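Local coordinates for protein Hen1 (Anabaena variabilis, PDB 3JWH) that probably transfers a methyl group from S-adenosylmethionine to the 2'-hydroxyl of the 3'-terminal nucleotide of RNA, through its bacterial Hen1 methyltransferase domain, at residues 31-36 and 105-110; 53-58 and 85-90. All blocks are in the same frame, centred on the assembly; numbering follows the deposited sequence.

Interaction 1: 31-36 and 105-110; sequences RRVIDL and AATVIE. With SAH (S-adenosyl-L-homocysteine), chain C.
Asp35 and Thr107 meet side chain to side chain on neighbouring parallel strands, 32-36 and 105-109, in the middle of the Rossmann-like methyltransferase sheet. From CB of Asp35, itself 3.5 Å from Thr107 OG1, the chain runs with CG anti to the backbone N (chi1 -171°), which lifts the carboxylate off the sheet on the Thr107 side and tips it toward the C-terminal end of the strand. CG lies 3.3 Å from Thr107 OG1, and OD1 accepts a short hydrogen bond of 2.6 Å from that OG1, which sits above the carboxylate plane, 36° out of it. A water that accepts from Ile109 N lies 2.8 Å from Asp35 OD1 and equally near Leu36 O, and may share its protons between them. The hydroxyl of Thr107 stands between its backbone N and carbonyl carbon (chi1 54°), and this turn leaves CG2 for Val33 CG1, which it meets at 4.1 Å with the two side chains roughly perpendicular. Leu43 and Leu44 of helix 42-49 and Val21 of helix 13-27 cover this face. On the other face, the one carrying Ile34 and Ala106, the contact is apolar: Ala106 CB touches Ile34 CG2 at 3.9 Å and Leu36 CD1 slightly farther off. Backbone bonds join the strands, among them Ile34 N to Ala105 O at 3.0 Å. Beyond the last of them, Ile109 O accepts from the amino N of S-adenosyl-L-homocysteine at 2.9 Å. The Thr107 hydroxyl would probably stabilise a negative charge on Asp35 OD1, as would the ligand's amino group close by.

Interaction 2: 53-58 and 85-90; sequences FEQITG and RLQLIQ
Strands 55-58 and 86-90 run parallel, their axes 4.8 Å apart and inclined by 16°, with Ile56, Thr57 and Gly58 in register with Leu86, Gln87 and Leu88. They form the outer pair on one flank of the Rossmann-like methyltransferase sheet, joined by a beta-alpha-beta crossover through helix 63-73. Ile56 N bonds to Arg85 O, Gly58 N to Gln87 O and Ile89 N to Gly58 O, whereas the bond from Gln87 N to Ile56 O is weak.

Just ahead of its strand, Arg85 bends at chi3 (60°) and brings its guanidinium side-on to the carbonyl of Phe53. NE and NH2 each reach Phe53 O at 2.8 Å, coming from the same face of the carbonyl plane, while the oxygen lies nearly in the guanidinium plane. Ile56 CD1 sits over one guanidinium face, 3.5 Å from NH2 and offset toward the rim. NH1 turns to the carbonyls of Leu48 and Gln82, so the cation links helix 42-49, helix 80-83 and the loop leading into strand 55-60. An alanine here, lacking the guanidinium, would probably leave the carbonyls of Phe53, Leu48 and Gln82 short of a donor and open a gap beside Ile56 CD1.

Farther along, Ile56 CG2 and Leu86 CD1 make an apolar contact at 4.2 Å, and Leu44 and Leu47 of helix 42-49 pack on Ile56. The face of Thr57 and Gln87 is mixed. Thr57 and Gln87 lie side by side and point the same way, Thr57 OG1 3.7 Å from Gln87 CB, while Thr57 CG2 meets Ile89 CD1 at 3.9 Å. The Thr57 hydroxyl bonds to Tyr103 OH and, at 2.8 Å from OG1, to a water that donates to Arg85 O and accepts from Gln55 NE2.

Overall arrangement
Interactions 1 and 2 are adjacent strand pairs of one mixed sheet, their centres about 10 Å apart. Across it the strands come in the order 86-90, 55-60, 32-36 and 105-109, so strands 32-36 and 55-60 join the two contacts, with Val33 N probably bonded to Gln55 O. Along the chain, interaction 2 is nested within the loop that interaction 1 closes, and helix 42-49 packs against both. Interaction 1 is central and buried, its centre about 5 Å from the chain centre; interaction 2 lies toward the sheet's edge, its centre about 14 Å away. Asp60, ending strand 55-60, and Ile109, ending strand 105-109, both hydrogen-bond S-adenosyl-L-homocysteine, so the C-terminal ends of these strands border its pocket.

Interaction 1: 31-36 and 105-110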
loop_
_atom_site.group_PDB
_atom_site.type_symbol
_atom_site.label_atom_id
_atom_site.label_comp_id
_atom_site.label_asym_id
_atom_site.label_seq_id
_atom_site.Cartn_x
_atom_site.Cartn_y
_atom_site.Cartn_z
ATOM N N ARG A 31 -3.301 4.521 12.955
ATOM C CA ARG A 31 -4.762 4.479 12.999
ATOM C C ARG A 31 -5.445 5.127 11.794
ATOM O O ARG A 31 -6.513 4.682 11.367
ATOM C CB ARG A 31 -5.257 5.165 14.274
ATOM C CG ARG A 31 -4.675 4.612 15.567
ATOM C CD ARG A 31 -5.136 3.181 15.775
ATOM N NE ARG A 31 -4.626 2.602 17.012
ATOM C CZ ARG A 31 -4.909 3.058 18.228
ATOM N NH1 ARG A 31 -5.705 4.108 18.378
ATOM N NH2 ARG A 31 -4.391 2.461 19.296
ATOM N N ARG A 32 -4.828 6.184 11.266
ATOM C CA ARG A 32 -5.369 6.938 10.140
ATOM C C ARG A 32 -4.639 6.492 8.891
ATOM O O ARG A 32 -3.477 6.819 8.706
ATOM C CB ARG A 32 -5.137 8.430 10.364
ATOM C CG ARG A 32 -5.650 8.955 11.693
ATOM C CD ARG A 32 -7.083 9.423 11.583
ATOM N NE ARG A 32 -7.697 9.672 12.886
ATOM C CZ ARG A 32 -8.936 10.121 13.047
ATOM N NH1 ARG A 32 -9.697 10.371 11.990
ATOM N NH2 ARG A 32 -9.426 10.287 14.265
ATOM N N VAL A 33 -5.327 5.776 8.012
ATOM C CA VAL A 33 -4.672 5.265 6.825
ATOM C C VAL A 33 -5.251 5.662 5.484
ATOM O O VAL A 33 -6.458 5.702 5.294
ATOM C CB VAL A 33 -4.638 3.705 6.843
ATOM C CG1 VAL A 33 -3.798 3.176 5.658
ATOM C CG2 VAL A 33 -4.105 3.200 8.197
ATOM N N ILE A 34 -4.358 5.913 4.538
ATOM C CA ILE A 34 -4.776 6.237 3.205
ATOM C C ILE A 34 -4.196 5.207 2.244
ATOM O O ILE A 34 -2.998 5.027 2.164
ATOM C CB ILE A 34 -4.354 7.678 2.799
ATOM C CG1 ILE A 34 -4.813 7.959 1.373
ATOM C CG2 ILE A 34 -2.851 7.846 2.885
ATOM C CD1 ILE A 34 -4.703 9.451 0.961
ATOM N N ASP A 35 -5.070 4.540 1.500
ATOM C CA ASP A 35 -4.660 3.522 0.542
ATOM C C ASP A 35 -4.583 4.070 -0.890
ATOM O O ASP A 35 -5.612 4.301 -1.532
ATOM C CB ASP A 35 -5.637 2.359 0.622
ATOM C CG ASP A 35 -5.179 1.159 -0.171
ATOM O OD1 ASP A 35 -3.954 0.905 -0.220
ATOM O OD2 ASP A 35 -6.052 0.459 -0.729
ATOM N N LEU A 36 -3.368 4.275 -1.376
ATOM C CA LEU A 36 -3.157 4.831 -2.712
ATOM C C LEU A 36 -3.195 3.751 -3.798
ATOM O O LEU A 36 -2.365 2.859 -3.828
ATOM C CB LEU A 36 -1.835 5.601 -2.740
ATOM C CG LEU A 36 -1.665 6.612 -1.592
ATOM C CD1 LEU A 36 -0.234 7.105 -1.543
ATOM C CD2 LEU A 36 -2.639 7.773 -1.769
ATOM N N ALA A 105 -0.293 6.656 8.039
ATOM C CA ALA A 105 0.337 5.768 7.069
ATOM C C ALA A 105 -0.338 5.781 5.711
ATOM O O ALA A 105 -1.530 6.067 5.582
ATOM C CB ALA A 105 0.340 4.334 7.617
ATOM N N ALA A 106 0.456 5.474 4.698
ATOM C CA ALA A 106 -0.012 5.367 3.337
ATOM C C ALA A 106 0.336 3.930 2.915
ATOM O O ALA A 106 1.425 3.438 3.215
ATOM C CB ALA A 106 0.727 6.348 2.464
ATOM N N THR A 107 -0.583 3.241 2.255
ATOM C CA THR A 107 -0.271 1.890 1.788
ATOM C C THR A 107 -0.321 1.926 0.275
ATOM O O THR A 107 -1.201 2.544 -0.306
ATOM C CB THR A 107 -1.278 0.830 2.305
ATOM O OG1 THR A 107 -2.616 1.225 1.965
ATOM C CG2 THR A 107 -1.147 0.654 3.811
ATOM N N VAL A 108 0.635 1.275 -0.363
ATOM C CA VAL A 108 0.710 1.233 -1.818
ATOM C C VAL A 108 0.844 -0.277 -2.094
ATOM O O VAL A 108 1.955 -0.816 -2.155
ATOM C CB VAL A 108 1.976 1.986 -2.317
ATOM C CG1 VAL A 108 1.880 2.238 -3.788
ATOM C CG2 VAL A 108 2.169 3.287 -1.531
ATOM N N ILE A 109 -0.291 -0.943 -2.257
ATOM C CA ILE A 109 -0.340 -2.388 -2.445
ATOM C C ILE A 109 -0.480 -2.853 -3.878
ATOM O O ILE A 109 -1.501 -2.611 -4.526
ATOM C CB ILE A 109 -1.497 -2.982 -1.642
ATOM C CG1 ILE A 109 -1.510 -2.365 -0.248
ATOM C CG2 ILE A 109 -1.343 -4.506 -1.524
ATOM C CD1 ILE A 109 -0.212 -2.552 0.540
ATOM N N GLU A 110 0.554 -3.526 -4.368
ATOM C CA GLU A 110 0.549 -4.029 -5.732
ATOM C C GLU A 110 0.222 -2.887 -6.695
ATOM O O GLU A 110 -0.644 -3.011 -7.570
ATOM C CB GLU A 110 -0.483 -5.154 -5.870
ATOM C CG GLU A 110 -0.359 -6.247 -4.783
ATOM C CD GLU A 110 1.007 -6.957 -4.769
ATOM O OE1 GLU A 110 1.348 -7.647 -5.758
ATOM O OE2 GLU A 110 1.739 -6.829 -3.767
HETATM N N SAH C . -4.353 -2.376 -4.241
HETATM C CA SAH C . -5.481 -3.119 -4.825
HETATM C CB SAH C . -5.114 -3.566 -6.241
HETATM C CG SAH C . -4.741 -2.360 -7.102
HETATM S SD SAH C . -4.219 -2.785 -8.805
HETATM C C SAH C . -5.775 -4.357 -3.977
HETATM O O SAH C . -5.226 -5.421 -4.334
HETATM O OXT SAH C . -6.540 -4.211 -2.998
HETATM C "C5'" SAH C . -3.503 -1.162 -9.248
HETATM C "C4'" SAH C . -4.436 -0.017 -8.850
HETATM O "O4'" SAH C . -3.722 1.225 -8.977
HETATM C "C3'" SAH C . -5.632 0.051 -9.805
HETATM O "O3'" SAH C . -6.806 0.446 -9.089
HETATM C "C2'" SAH C . -5.193 1.157 -10.763
HETATM O "O2'" SAH C . -6.352 1.779 -11.327
HETATM C "C1'" SAH C . -4.554 2.103 -9.748
HETATM N N9 SAH C . -3.704 3.124 -10.397
HETATM C C8 SAH C . -2.799 2.896 -11.345
HETATM N N7 SAH C . -2.197 4.037 -11.671
HETATM C C5 SAH C . -2.722 5.003 -10.925
HETATM C C6 SAH C . -2.509 6.368 -10.821
HETATM N N6 SAH C . -1.605 6.971 -11.592
HETATM N N1 SAH C . -3.232 7.073 -9.947
HETATM C C2 SAH C . -4.144 6.485 -9.184
HETATM N N3 SAH C . -4.374 5.189 -9.258
HETATM C C4 SAH C . -3.686 4.421 -10.112
HETATM O O HOH W 1 -2.697 0.356 -2.655
#

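Interaction 2: 53-58 and 85-90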
loop_
_atom_site.group_PDB
_atom_site.type_symbol
_atom_site.label_atom_id
_atom_site.label_comp_id
_atom_site.label_asym_id
_atom_site.label_seq_id
_atom_site.Cartn_x
_atom_site.Cartn_y
_atom_site.Cartn_z
ATOM N N PHE A 53 -8.712 1.028 13.443
ATOM C CA PHE A 53 -8.480 2.113 12.507
ATOM C C PHE A 53 -9.491 3.232 12.710
ATOM O O PHE A 53 -10.691 2.985 12.798
ATOM C CB PHE A 53 -8.530 1.525 11.102
ATOM C CG PHE A 53 -7.467 0.495 10.870
ATOM C CD1 PHE A 53 -6.131 0.880 10.769
ATOM C CD2 PHE A 53 -7.778 -0.862 10.878
ATOM C CE1 PHE A 53 -5.122 -0.069 10.688
ATOM C CE2 PHE A 53 -6.781 -1.824 10.799
ATOM C CZ PHE A 53 -5.448 -1.430 10.706
ATOM N N GLU A 54 -8.987 4.457 12.811
ATOM C CA GLU A 54 -9.820 5.632 13.064
ATOM C C GLU A 54 -10.200 6.416 11.814
ATOM O O GLU A 54 -11.051 7.304 11.851
ATOM C CB GLU A 54 -9.124 6.545 14.077
ATOM C CG GLU A 54 -9.193 6.023 15.515
ATOM C CD GLU A 54 -8.527 6.949 16.523
ATOM O OE1 GLU A 54 -8.599 8.196 16.361
ATOM O OE2 GLU A 54 -7.945 6.426 17.499
ATOM N N GLN A 55 -9.566 6.079 10.703
ATOM C CA GLN A 55 -9.871 6.727 9.445
ATOM C C GLN A 55 -9.293 5.916 8.306
ATOM O O GLN A 55 -8.125 5.541 8.332
ATOM C CB GLN A 55 -9.321 8.147 9.410
ATOM C CG GLN A 55 -9.577 8.853 8.094
ATOM C CD GLN A 55 -9.213 10.331 8.161
ATOM O OE1 GLN A 55 -8.424 10.748 9.007
ATOM N NE2 GLN A 55 -9.780 11.119 7.261
ATOM N N ILE A 56 -10.146 5.630 7.333
ATOM C CA ILE A 56 -9.778 4.858 6.162
ATOM C C ILE A 56 -10.079 5.666 4.895
ATOM O O ILE A 56 -11.223 6.018 4.647
ATOM C CB ILE A 56 -10.595 3.527 6.072
ATOM C CG1 ILE A 56 -10.301 2.612 7.258
ATOM C CG2 ILE A 56 -10.287 2.818 4.801
ATOM C CD1 ILE A 56 -10.992 2.990 8.514
ATOM N N THR A 57 -9.059 5.973 4.101
ATOM C CA THR A 57 -9.290 6.682 2.858
ATOM C C THR A 57 -8.661 5.910 1.715
ATOM O O THR A 57 -7.501 5.550 1.793
ATOM C CB THR A 57 -8.680 8.093 2.864
ATOM O OG1 THR A 57 -9.368 8.907 3.815
ATOM C CG2 THR A 57 -8.809 8.719 1.487
ATOM N N GLY A 58 -9.434 5.674 0.657
ATOM C CA GLY A 58 -8.944 4.970 -0.516
ATOM C C GLY A 58 -8.913 5.894 -1.722
ATOM O O GLY A 58 -9.876 6.602 -1.987
ATOM N N ARG A 85 -15.803 6.903 9.035
ATOM C CA ARG A 85 -14.349 6.754 8.961
ATOM C C ARG A 85 -13.870 6.606 7.509
ATOM O O ARG A 85 -12.726 6.928 7.185
ATOM C CB ARG A 85 -13.920 5.533 9.784
ATOM C CG ARG A 85 -14.081 5.718 11.285
ATOM C CD ARG A 85 -14.335 4.409 12.037
ATOM N NE ARG A 85 -13.262 3.423 11.903
ATOM C CZ ARG A 85 -13.411 2.222 11.340
ATOM N NH1 ARG A 85 -14.588 1.859 10.853
ATOM N NH2 ARG A 85 -12.387 1.376 11.282
ATOM N N LEU A 86 -14.760 6.131 6.650
ATOM C CA LEU A 86 -14.462 5.894 5.241
ATOM C C LEU A 86 -14.574 7.097 4.306
ATOM O O LEU A 86 -15.426 7.951 4.470
ATOM C CB LEU A 86 -15.372 4.792 4.707
ATOM C CG LEU A 86 -15.210 4.534 3.209
ATOM C CD1 LEU A 86 -13.840 3.916 2.936
ATOM C CD2 LEU A 86 -16.327 3.629 2.726
ATOM N N GLN A 87 -13.719 7.123 3.296
ATOM C CA GLN A 87 -13.709 8.193 2.314
ATOM C C GLN A 87 -13.094 7.629 1.033
ATOM O O GLN A 87 -12.041 6.998 1.072
ATOM C CB GLN A 87 -12.874 9.366 2.837
ATOM C CG GLN A 87 -13.164 10.710 2.210
ATOM C CD GLN A 87 -12.130 11.761 2.598
ATOM O OE1 GLN A 87 -11.739 11.869 3.768
ATOM N NE2 GLN A 87 -11.692 12.546 1.624
ATOM N N LEU A 88 -13.770 7.849 -0.089
ATOM C CA LEU A 88 -13.328 7.394 -1.407
ATOM C C LEU A 88 -13.030 8.613 -2.282
ATOM O O LEU A 88 -13.853 9.512 -2.405
ATOM C CB LEU A 88 -14.419 6.542 -2.049
ATOM C CG LEU A 88 -14.197 5.028 -2.111
ATOM C CD1 LEU A 88 -13.595 4.508 -0.833
ATOM C CD2 LEU A 88 -15.506 4.359 -2.395
ATOM N N ILE A 89 -11.856 8.631 -2.894
ATOM C CA ILE A 89 -11.444 9.758 -3.717
ATOM C C ILE A 89 -10.900 9.346 -5.087
ATOM O O ILE A 89 -10.039 8.464 -5.181
ATOM C CB ILE A 89 -10.328 10.549 -3.013
ATOM C CG1 ILE A 89 -10.850 11.180 -1.727
ATOM C CG2 ILE A 89 -9.766 11.597 -3.954
ATOM C CD1 ILE A 89 -9.739 11.729 -0.852
ATOM N N GLN A 90 -11.402 9.983 -6.149
ATOM C CA GLN A 90 -10.891 9.701 -7.476
ATOM C C GLN A 90 -9.745 10.685 -7.680
ATOM O O GLN A 90 -9.865 11.874 -7.353
ATOM C CB GLN A 90 -11.955 9.899 -8.569
ATOM C CG GLN A 90 -11.507 9.428 -9.968
ATOM C CD GLN A 90 -10.516 10.373 -10.656
ATOM O OE1 GLN A 90 -9.744 9.954 -11.529
ATOM N NE2 GLN A 90 -10.548 11.650 -10.281
HETATM O O HOH W 2 -11.454 8.891 5.650
#